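Local coordinates for protein serine racemase (PDB 4ECL) that belongs to the alanine racemase-like family, joining a TIM-barrel domain to a beta-rich C-terminal domain in a two-chain assembly, at residues D165-E169 with N170-F174; Q102-D106 with Y107-L111; T51-E54 with Q55-V58; E342-A346 with P347-E351. One frame throughout, in Å; residues are numbered along the deposited sequence.

Interaction 1 (D165-E169 with N170-F174); sequences DSLEE and NDVAF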
loop_
_atom_site.group_PDB
_atom_site.type_symbol
_atom_site.label_atom_id
_atom_site.label_comp_id
_atom_site.label_asym_id
_atom_site.label_seq_id
_atom_site.Cartn_x
_atom_site.Cartn_y
_atom_site.Cartn_z
ATOM N N ASP A 165 -7.440 6.566 23.715
ATOM C CA ASP A 165 -8.356 7.207 22.783
ATOM C C ASP A 165 -9.806 6.958 23.161
ATOM O O ASP A 165 -10.717 7.404 22.466
ATOM C CB ASP A 165 -8.106 6.703 21.357
ATOM C CG ASP A 165 -8.288 5.197 21.227
ATOM O OD1 ASP A 165 -8.091 4.479 22.229
ATOM O OD2 ASP A 165 -8.628 4.727 20.123
ATOM N N SER A 166 -10.026 6.239 24.256
ATOM C CA SER A 166 -11.385 5.870 24.642
ATOM C C SER A 166 -11.729 6.320 26.052
ATOM O O SER A 166 -10.981 6.072 27.000
ATOM C CB SER A 166 -11.597 4.361 24.517
ATOM O OG SER A 166 -12.805 3.983 25.155
ATOM N N LEU A 167 -12.871 6.980 26.187
ATOM C CA LEU A 167 -13.296 7.463 27.490
ATOM C C LEU A 167 -14.374 6.571 28.094
ATOM O O LEU A 167 -15.141 7.007 28.947
ATOM C CB LEU A 167 -13.738 8.928 27.410
ATOM C CG LEU A 167 -12.584 9.879 27.067
ATOM C CD1 LEU A 167 -13.056 11.312 27.007
ATOM C CD2 LEU A 167 -11.437 9.731 28.069
ATOM N N GLU A 168 -14.424 5.318 27.648
ATOM C CA GLU A 168 -15.307 4.343 28.272
ATOM C C GLU A 168 -14.704 3.888 29.597
ATOM O O GLU A 168 -13.480 3.864 29.752
ATOM C CB GLU A 168 -15.576 3.145 27.357
ATOM C CG GLU A 168 -16.448 3.473 26.144
ATOM C CD GLU A 168 -17.711 4.263 26.498
ATOM O OE1 GLU A 168 -18.434 3.869 27.443
ATOM O OE2 GLU A 168 -17.982 5.287 25.826
ATOM N N GLU A 169 -15.584 3.546 30.538
ATOM C CA GLU A 169 -15.216 3.142 31.895
ATOM C C GLU A 169 -14.055 2.144 31.945
ATOM O O GLU A 169 -12.988 2.454 32.476
ATOM C CB GLU A 169 -16.445 2.561 32.599
ATOM C CG GLU A 169 -16.428 2.654 34.118
ATOM C CD GLU A 169 -17.788 2.342 34.729
ATOM O OE1 GLU A 169 -18.619 1.707 34.039
ATOM O OE2 GLU A 169 -18.030 2.742 35.891
ATOM N N ASN A 170 -14.264 0.958 31.380
ATOM C CA ASN A 170 -13.248 -0.091 31.392
ATOM C C ASN A 170 -11.915 0.378 30.816
ATOM O O ASN A 170 -10.847 0.053 31.344
ATOM C CB ASN A 170 -13.731 -1.326 30.622
ATOM C CG ASN A 170 -14.919 -2.008 31.286
ATOM O OD1 ASN A 170 -15.107 -1.920 32.503
ATOM N ND2 ASN A 170 -15.728 -2.699 30.485
ATOM N N ASP A 171 -11.989 1.147 29.732
ATOM C CA ASP A 171 -10.798 1.596 29.017
ATOM C C ASP A 171 -9.989 2.599 29.825
ATOM O O ASP A 171 -8.761 2.524 29.877
ATOM C CB ASP A 171 -11.186 2.196 27.662
ATOM C CG ASP A 171 -11.625 1.139 26.667
ATOM O OD1 ASP A 171 -11.020 0.047 26.658
ATOM O OD2 ASP A 171 -12.577 1.392 25.901
ATOM N N VAL A 172 -10.686 3.546 30.443
ATOM C CA VAL A 172 -10.042 4.534 31.289
ATOM C C VAL A 172 -9.339 3.828 32.449
ATOM O O VAL A 172 -8.212 4.171 32.811
ATOM C CB VAL A 172 -11.061 5.591 31.788
ATOM C CG1 VAL A 172 -10.606 6.232 33.088
ATOM C CG2 VAL A 172 -11.294 6.669 30.704
ATOM N N ALA A 173 -9.997 2.814 33.001
ATOM C CA ALA A 173 -9.444 2.043 34.113
ATOM C C ALA A 173 -8.148 1.327 33.714
ATOM O O ALA A 173 -7.161 1.338 34.454
ATOM C CB ALA A 173 -10.467 1.045 34.607
ATOM N N PHE A 174 -8.150 0.723 32.529
ATOM C CA PHE A 174 -6.967 0.036 32.039
ATOM C C PHE A 174 -5.837 1.029 31.808
ATOM O O PHE A 174 -4.681 0.746 32.094
ATOM C CB PHE A 174 -7.274 -0.719 30.746
ATOM C CG PHE A 174 -6.199 -1.693 30.340
ATOM C CD1 PHE A 174 -6.212 -2.991 30.816
ATOM C CD2 PHE A 174 -5.179 -1.311 29.486
ATOM C CE1 PHE A 174 -5.235 -3.893 30.441
ATOM C CE2 PHE A 174 -4.197 -2.208 29.107
ATOM C CZ PHE A 174 -4.225 -3.502 29.585
#
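The carboxylate of Asp-171 is met by the hydroxyl of Ser-166, with Ser-166 OG donating to Asp-171 OD2 at 2.7 Å. The hydroxyl arrives on the anti side of OD2, 29° out of the carboxylate plane, and Ser-166 CB follows it in at 3.4 Å from Asp-171 OD2. The same OD2 forms a salt bridge with Arg-267 of the second subunit, so one oxygen holds both the local turn and the interface. Three residues on, the flat ring of Phe-174 stacks on Tyr-265 of the second subunit. Ser-166 OG lies anti to the backbone N (chi1 168°), which swings it out to Asp-171 while it also accepts from Glu-168 N at 3.3 Å. On another side of the turn, the side chains of Leu-167 and Val-172 meet at an angle, with Leu-167 CD2 4.0 Å from Val-172 CG2, a light apolar touch. Backbone bonds then start the helix: Val-172 N to Glu-168 O, 2.9 Å and nearly linear, and Ala-173 N to Glu-169 O, 3.1 Å. The arrangement is an ST turn running into a helix N-terminus with Glu-168 at the N-cap position, in the TIM-barrel loop that leads from strand 152-158 into helix 169-191.

Interaction 2 (Q102-D106 with Y107-L111); sequences QTLID and YRYSL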
loop_
_atom_site.group_PDB
_atom_site.type_symbol
_atom_site.label_atom_id
_atom_site.label_comp_id
_atom_site.label_asym_id
_atom_site.label_seq_id
_atom_site.Cartn_x
_atom_site.Cartn_y
_atom_site.Cartn_z
ATOM N N GLN A 102 18.155 3.246 19.908
ATOM C CA GLN A 102 17.447 1.975 19.749
ATOM C C GLN A 102 16.519 1.654 20.915
ATOM O O GLN A 102 16.885 1.845 22.079
ATOM C CB GLN A 102 18.450 0.835 19.562
ATOM C CG GLN A 102 17.817 -0.543 19.492
ATOM C CD GLN A 102 16.874 -0.682 18.323
ATOM O OE1 GLN A 102 17.187 -0.248 17.215
ATOM N NE2 GLN A 102 15.706 -1.276 18.562
ATOM N N THR A 103 15.317 1.166 20.613
ATOM C CA THR A 103 14.424 0.686 21.670
ATOM C C THR A 103 14.874 -0.685 22.191
ATOM O O THR A 103 15.074 -1.618 21.411
ATOM C CB THR A 103 12.981 0.544 21.178
ATOM O OG1 THR A 103 12.424 1.840 20.925
ATOM C CG2 THR A 103 12.126 -0.185 22.212
ATOM N N LEU A 104 15.033 -0.801 23.510
ATOM C CA LEU A 104 15.306 -2.092 24.142
ATOM C C LEU A 104 13.995 -2.849 24.331
ATOM O O LEU A 104 13.215 -2.557 25.236
ATOM C CB LEU A 104 16.016 -1.893 25.487
ATOM C CG LEU A 104 17.356 -1.173 25.358
ATOM C CD1 LEU A 104 18.046 -1.056 26.706
ATOM C CD2 LEU A 104 18.244 -1.909 24.352
ATOM N N ILE A 105 13.757 -3.831 23.476
ATOM C CA ILE A 105 12.454 -4.468 23.436
ATOM C C ILE A 105 12.260 -5.537 24.500
ATOM O O ILE A 105 11.119 -5.837 24.856
ATOM C CB ILE A 105 12.165 -5.072 22.062
ATOM C CG1 ILE A 105 13.187 -6.170 21.740
ATOM C CG2 ILE A 105 12.138 -3.969 21.005
ATOM C CD1 ILE A 105 12.780 -7.059 20.576
ATOM N N ASP A 106 13.373 -6.112 24.973
ATOM C CA ASP A 106 13.400 -6.977 26.162
ATOM C C ASP A 106 14.830 -7.275 26.667
ATOM O O ASP A 106 15.819 -6.866 26.056
ATOM C CB ASP A 106 12.564 -8.256 25.969
ATOM C CG ASP A 106 13.268 -9.321 25.140
ATOM O OD1 ASP A 106 14.375 -9.082 24.620
ATOM O OD2 ASP A 106 12.690 -10.421 25.002
ATOM N N TYR A 107 14.937 -7.980 27.786
ATOM C CA TYR A 107 16.243 -8.223 28.400
ATOM C C TYR A 107 17.235 -8.988 27.497
ATOM O O TYR A 107 18.329 -8.493 27.202
ATOM C CB TYR A 107 16.086 -8.918 29.758
ATOM C CG TYR A 107 17.382 -9.002 30.529
ATOM C CD1 TYR A 107 18.058 -7.848 30.910
ATOM C CD2 TYR A 107 17.932 -10.227 30.870
ATOM C CE1 TYR A 107 19.245 -7.913 31.599
ATOM C CE2 TYR A 107 19.118 -10.302 31.559
ATOM C CZ TYR A 107 19.773 -9.144 31.922
ATOM O OH TYR A 107 20.959 -9.218 32.620
ATOM N N ARG A 108 16.849 -10.186 27.066
ATOM C CA ARG A 108 17.642 -10.977 26.122
ATOM C C ARG A 108 18.141 -10.150 24.925
ATOM O O ARG A 108 19.304 -10.259 24.508
ATOM C CB ARG A 108 16.810 -12.165 25.631
ATOM C CG ARG A 108 17.415 -12.963 24.482
ATOM C CD ARG A 108 16.557 -14.195 24.185
ATOM N NE ARG A 108 16.328 -14.960 25.408
ATOM C CZ ARG A 108 17.107 -15.957 25.820
ATOM N NH1 ARG A 108 18.157 -16.325 25.096
ATOM N NH2 ARG A 108 16.832 -16.591 26.952
ATOM N N TYR A 109 17.263 -9.314 24.381
ATOM C CA TYR A 109 17.648 -8.455 23.269
ATOM C C TYR A 109 18.739 -7.489 23.716
ATOM O O TYR A 109 19.768 -7.330 23.043
ATOM C CB TYR A 109 16.442 -7.681 22.744
ATOM C CG TYR A 109 16.792 -6.694 21.654
ATOM C CD1 TYR A 109 17.009 -7.118 20.344
ATOM C CD2 TYR A 109 16.919 -5.342 21.936
ATOM C CE1 TYR A 109 17.334 -6.211 19.344
ATOM C CE2 TYR A 109 17.243 -4.433 20.947
ATOM C CZ TYR A 109 17.449 -4.869 19.655
ATOM O OH TYR A 109 17.781 -3.950 18.686
ATOM N N SER A 110 18.509 -6.867 24.869
ATOM C CA SER A 110 19.428 -5.886 25.419
ATOM C C SER A 110 20.835 -6.453 25.588
ATOM O O SER A 110 21.827 -5.788 25.286
ATOM C CB SER A 110 18.907 -5.378 26.758
ATOM O OG SER A 110 17.719 -4.627 26.582
ATOM N N LEU A 111 20.913 -7.692 26.063
ATOM C CA LEU A 111 22.198 -8.341 26.290
ATOM C C LEU A 111 22.913 -8.584 24.975
ATOM O O LEU A 111 24.099 -8.279 24.840
ATOM C CB LEU A 111 22.003 -9.666 27.025
ATOM C CG LEU A 111 21.574 -9.575 28.490
ATOM C CD1 LEU A 111 21.526 -10.965 29.096
ATOM C CD2 LEU A 111 22.515 -8.685 29.297
#
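Asp-106 grips the first turn of helix 107-114 through both its side chain and its carbonyl. Asp-106 OD1 accepts from Tyr-109 N at 2.9 Å, met nearly along the C-O axis; the carboxylate is carried there by a chi1 of 78°, with CG between the backbone N and the carbonyl carbon. This is a side-chain N-cap. The Asp-106 carbonyl O takes two donors from one residue: Ser-110 N, at 2.9 Å and in the carbonyl plane, and Ser-110 OG, at 3.0 Å but well above that plane. Strand 101-104 and the helix are the first two elements of a beta-alpha-beta unit of the TIM barrel, completed by strand 120-127, and the cap sits where the chain turns between them. The side chain of Tyr-109 points back toward the strand, its CE2 beside Thr-103 O, and Ile-105 crosses it at about a right angle, with Ile-105 CG1 3.6 Å from Tyr-109 CG and CD1 over one ring face. The polar ends here are met by the loop residues Gly-85 and Thr-87: Tyr-109 OH bonds to Thr-87 O, Gln-102 OE1 to Thr-87 OG1, and Gln-102 NE2 to Gly-85 O. Gln-102 NE2 also donates to Thr-103 O at 2.9 Å, with that oxygen close to its amide plane. Gln-102 NE2 lies 3.4 Å from Tyr-109 OH as well, at an angle too poor for a bond. Leu-104 CB packs 3.4 Å from Ser-110 OG.

Interaction 3 (T51-E54 with Q55-V58); sequences TYLE and QIGV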
loop_
_atom_site.group_PDB
_atom_site.type_symbol
_atom_site.label_atom_id
_atom_site.label_comp_id
_atom_site.label_asym_id
_atom_site.label_seq_id
_atom_site.Cartn_x
_atom_site.Cartn_y
_atom_site.Cartn_z
ATOM N N THR A 51 12.253 16.837 6.860
ATOM C CA THR A 51 13.142 17.977 6.631
ATOM C C THR A 51 12.463 19.291 7.053
ATOM O O THR A 51 13.090 20.164 7.667
ATOM C CB THR A 51 13.611 18.064 5.168
ATOM O OG1 THR A 51 12.470 18.129 4.314
ATOM C CG2 THR A 51 14.438 16.840 4.796
ATOM N N TYR A 52 11.171 19.418 6.748
ATOM C CA TYR A 52 10.434 20.617 7.133
ATOM C C TYR A 52 10.267 20.706 8.660
ATOM O O TYR A 52 10.416 21.782 9.249
ATOM C CB TYR A 52 9.069 20.690 6.428
ATOM C CG TYR A 52 8.354 22.010 6.645
ATOM C CD1 TYR A 52 8.732 23.146 5.939
ATOM C CD2 TYR A 52 7.313 22.127 7.569
ATOM C CE1 TYR A 52 8.094 24.352 6.135
ATOM C CE2 TYR A 52 6.667 23.340 7.771
ATOM C CZ TYR A 52 7.065 24.446 7.049
ATOM O OH TYR A 52 6.438 25.658 7.230
ATOM N N LEU A 53 9.964 19.576 9.294
ATOM C CA LEU A 53 9.830 19.541 10.747
ATOM C C LEU A 53 11.104 20.001 11.436
ATOM O O LEU A 53 11.057 20.799 12.378
ATOM C CB LEU A 53 9.459 18.145 11.229
ATOM C CG LEU A 53 8.036 17.717 10.877
ATOM C CD1 LEU A 53 7.742 16.305 11.398
ATOM C CD2 LEU A 53 7.028 18.741 11.397
ATOM N N GLU A 54 12.242 19.489 10.976
ATOM C CA GLU A 54 13.522 19.931 11.516
ATOM C C GLU A 54 13.755 21.413 11.218
ATOM O O GLU A 54 14.331 22.141 12.031
ATOM C CB GLU A 54 14.673 19.083 10.976
ATOM C CG GLU A 54 16.012 19.407 11.617
ATOM C CD GLU A 54 17.048 18.307 11.403
ATOM O OE1 GLU A 54 17.227 17.467 12.310
ATOM O OE2 GLU A 54 17.691 18.289 10.336
ATOM N N GLN A 55 13.299 21.867 10.056
ATOM C CA GLN A 55 13.473 23.268 9.705
ATOM C C GLN A 55 12.740 24.157 10.703
ATOM O O GLN A 55 13.268 25.182 11.141
ATOM C CB GLN A 55 12.981 23.541 8.283
ATOM C CG GLN A 55 13.171 24.986 7.826
ATOM C CD GLN A 55 12.514 25.258 6.487
ATOM O OE1 GLN A 55 12.702 24.510 5.528
ATOM N NE2 GLN A 55 11.727 26.323 6.419
ATOM N N ILE A 56 11.534 23.752 11.085
ATOM C CA ILE A 56 10.745 24.581 11.982
ATOM C C ILE A 56 11.045 24.360 13.463
ATOM O O ILE A 56 10.398 24.959 14.321
ATOM C CB ILE A 56 9.236 24.473 11.700
ATOM C CG1 ILE A 56 8.733 23.055 11.922
ATOM C CG2 ILE A 56 8.947 24.917 10.274
ATOM C CD1 ILE A 56 7.220 22.971 11.980
ATOM N N GLY A 57 12.030 23.513 13.757
ATOM C CA GLY A 57 12.546 23.408 15.112
ATOM C C GLY A 57 12.222 22.141 15.880
ATOM O O GLY A 57 12.618 22.016 17.036
ATOM N N VAL A 58 11.495 21.207 15.272
ATOM C CA VAL A 58 11.321 19.895 15.891
ATOM C C VAL A 58 12.700 19.255 15.977
ATOM O O VAL A 58 13.443 19.247 14.994
ATOM C CB VAL A 58 10.381 18.995 15.070
ATOM C CG1 VAL A 58 10.354 17.578 15.635
ATOM C CG2 VAL A 58 8.977 19.598 15.008
HETATM O O HOH W 1 14.992 21.173 14.547
#
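Tyr-52, with CG anti to the backbone N (chi1 -172°), and Ile-56, whose CG2 is set beside its own N and anti to its carbonyl carbon, are turned so that the methyl lies over one face of the ring. Ile-56 CG2 stands 4.0 Å from the ring centroid of Tyr-52, offset toward the rim, as a CH-pi contact. One residue on from Tyr-52, Leu-53 runs alongside Val-58, both pointing the same way, with Leu-53 CB 4.0 Å from Val-58 CB. These pairings flank the C-terminus of helix 46-55, which ends in a Schellman motif: Gly-57 takes a positive phi of 109°, and the chain bends back so that Val-58 N reaches Leu-53 O at 3.0 Å. Gly-57 N bonds to Glu-54 O at 3.2 Å, coming from above the carbonyl plane. A water donates to Glu-54 O at 2.8 Å and also to Val-58 O, bridging the last turn to the departing chain. The path of that chain is further marked by a CA-H...O contact of 3.5 Å from Glu-54 CA to Val-58 O. Glu-54 sends OE1 to Ser-79 OG and Ser-78 N, while Leu-53 and Ile-56 pack against helix 13-25.

Interaction 4 (E342-A346 with P347-E351); sequences EEITA and PMVAE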
loop_
_atom_site.group_PDB
_atom_site.type_symbol
_atom_site.label_atom_id
_atom_site.label_comp_id
_atom_site.label_asym_id
_atom_site.label_seq_id
_atom_site.Cartn_x
_atom_site.Cartn_y
_atom_site.Cartn_z
ATOM N N GLU A 342 -16.626 22.637 -0.339
ATOM C CA GLU A 342 -16.780 21.220 -0.014
ATOM C C GLU A 342 -15.493 20.632 0.581
ATOM O O GLU A 342 -14.394 21.080 0.260
ATOM C CB GLU A 342 -17.175 20.446 -1.281
ATOM C CG GLU A 342 -18.654 20.509 -1.632
ATOM C CD GLU A 342 -19.521 19.616 -0.750
ATOM O OE1 GLU A 342 -18.967 18.762 -0.016
ATOM O OE2 GLU A 342 -20.760 19.769 -0.792
ATOM N N GLU A 343 -15.628 19.629 1.445
ATOM C CA GLU A 343 -14.455 18.917 1.979
ATOM C C GLU A 343 -14.726 17.438 2.228
ATOM O O GLU A 343 -15.749 17.064 2.797
ATOM C CB GLU A 343 -13.933 19.561 3.274
ATOM C CG GLU A 343 -12.676 18.872 3.812
ATOM C CD GLU A 343 -12.056 19.590 5.006
ATOM O OE1 GLU A 343 -12.737 20.425 5.647
ATOM O OE2 GLU A 343 -10.874 19.325 5.294
ATOM N N ILE A 344 -13.800 16.599 1.786
ATOM C CA ILE A 344 -13.865 15.174 2.059
ATOM C C ILE A 344 -12.610 14.827 2.859
ATOM O O ILE A 344 -11.508 14.750 2.312
ATOM C CB ILE A 344 -13.991 14.365 0.735
ATOM C CG1 ILE A 344 -13.931 12.863 0.988
ATOM C CG2 ILE A 344 -12.947 14.793 -0.283
ATOM C CD1 ILE A 344 -15.226 12.284 1.515
ATOM N N THR A 345 -12.770 14.674 4.170
ATOM C CA THR A 345 -11.614 14.486 5.048
ATOM C C THR A 345 -11.110 13.045 5.077
ATOM O O THR A 345 -11.863 12.099 4.806
ATOM C CB THR A 345 -11.923 14.914 6.489
ATOM O OG1 THR A 345 -12.749 13.926 7.115
ATOM C CG2 THR A 345 -12.646 16.253 6.490
ATOM N N ALA A 346 -9.831 12.886 5.406
ATOM C CA ALA A 346 -9.264 11.558 5.577
ATOM C C ALA A 346 -10.087 10.702 6.549
ATOM O O ALA A 346 -10.365 9.551 6.251
ATOM C CB ALA A 346 -7.798 11.631 5.995
ATOM N N PRO A 347 -10.503 11.256 7.704
ATOM C CA PRO A 347 -11.342 10.375 8.527
ATOM C C PRO A 347 -12.653 9.923 7.869
ATOM O O PRO A 347 -13.037 8.768 8.072
ATOM C CB PRO A 347 -11.618 11.215 9.781
ATOM C CG PRO A 347 -10.439 12.103 9.887
ATOM C CD PRO A 347 -10.037 12.430 8.467
HETATM N N MSE A 348 -13.308 10.790 7.098
HETATM C CA MSE A 348 -14.537 10.415 6.407
HETATM C C MSE A 348 -14.279 9.270 5.413
HETATM O O MSE A 348 -15.080 8.330 5.280
HETATM C CB MSE A 348 -15.127 11.630 5.654
HETATM C CG MSE A 348 -15.740 12.708 6.555
HETATM SE SE MSE A 348 -15.942 14.453 5.650
HETATM C CE MSE A 348 -17.399 14.012 4.427
ATOM N N VAL A 349 -13.159 9.361 4.706
ATOM C CA VAL A 349 -12.829 8.371 3.701
ATOM C C VAL A 349 -12.501 7.056 4.399
ATOM O O VAL A 349 -12.887 5.993 3.928
ATOM C CB VAL A 349 -11.668 8.841 2.782
ATOM C CG1 VAL A 349 -11.190 7.719 1.865
ATOM C CG2 VAL A 349 -12.112 10.038 1.942
ATOM N N ALA A 350 -11.817 7.145 5.543
ATOM C CA ALA A 350 -11.421 5.963 6.277
ATOM C C ALA A 350 -12.666 5.282 6.837
ATOM O O ALA A 350 -12.769 4.061 6.828
ATOM C CB ALA A 350 -10.443 6.322 7.377
ATOM N N GLU A 351 -13.629 6.070 7.304
ATOM C CA GLU A 351 -14.875 5.483 7.774
ATOM C C GLU A 351 -15.596 4.759 6.629
ATOM O O GLU A 351 -16.110 3.658 6.811
ATOM C CB GLU A 351 -15.766 6.542 8.414
ATOM C CG GLU A 351 -17.064 6.006 8.990
ATOM C CD GLU A 351 -17.834 7.057 9.784
ATOM O OE1 GLU A 351 -17.242 7.659 10.713
ATOM O OE2 GLU A 351 -19.029 7.285 9.479
#
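Glu-343 O is the first strand atom in sequence to meet the helix, with CE of the selenomethionine Met-348 3.8 Å away. Next comes Ile-344, whose side chain reaches forward on two fronts. Ile-344 CD1 touches Met-348 CE at 4.0 Å, the two side chains meeting at a slant, and Ile-344 CG1 presses on Val-349 CG2 at 3.5 Å, tighter than a usual van der Waals contact. Ile-344 and Val-349 cross at about a right angle; Tyr-298 and Leu-300 of strand 298-301 also pack on Ile-344. Thr-345 then turns the chain into the helix. Set between the backbone N and the carbonyl carbon (chi1 75°), Thr-345 OG1 faces the first turn and accepts from Met-348 N at 3.2 Å, while Thr-345 CG2 comes 3.8 Å from Met-348 SE. The Thr-345 carbonyl O accepts from Val-349 N at 3.0 Å. Ala-346 opens the helix proper, its O bonded to Ala-350 N at 2.9 Å. Pro-347 follows it in the first turn, where a missing N-H costs no helical bond. Ala-346, Pro-347, Val-349 and Ala-350 all rest on helix 357-362. A threonine N-cap with proline in the opening turn thus joins strand 342-344 to helix 346-352 in the C-terminal domain.

How the interactions relate
All four contacts lie where a helix begins or ends, and none touches another. Along the chain they run in the order 3, 2, 1, 4. Interactions 1, 2 and 3 belong to the TIM-barrel region, whereas interaction 4 lies in the C-terminal domain. Interactions 2 and 4 are the farthest apart, with centres about 40 Å from each other on opposite sides of the chain's centre; interactions 1 and 4 come closest, nearest atoms about 13 Å apart. Interactions 1, 2 and 4 start helices, and interaction 3 ends one. Only interactions 1 and 2, centres about 30 Å apart, also meet the second subunit, the former through ionic and ring contacts to it, the latter by side-chain packing alone.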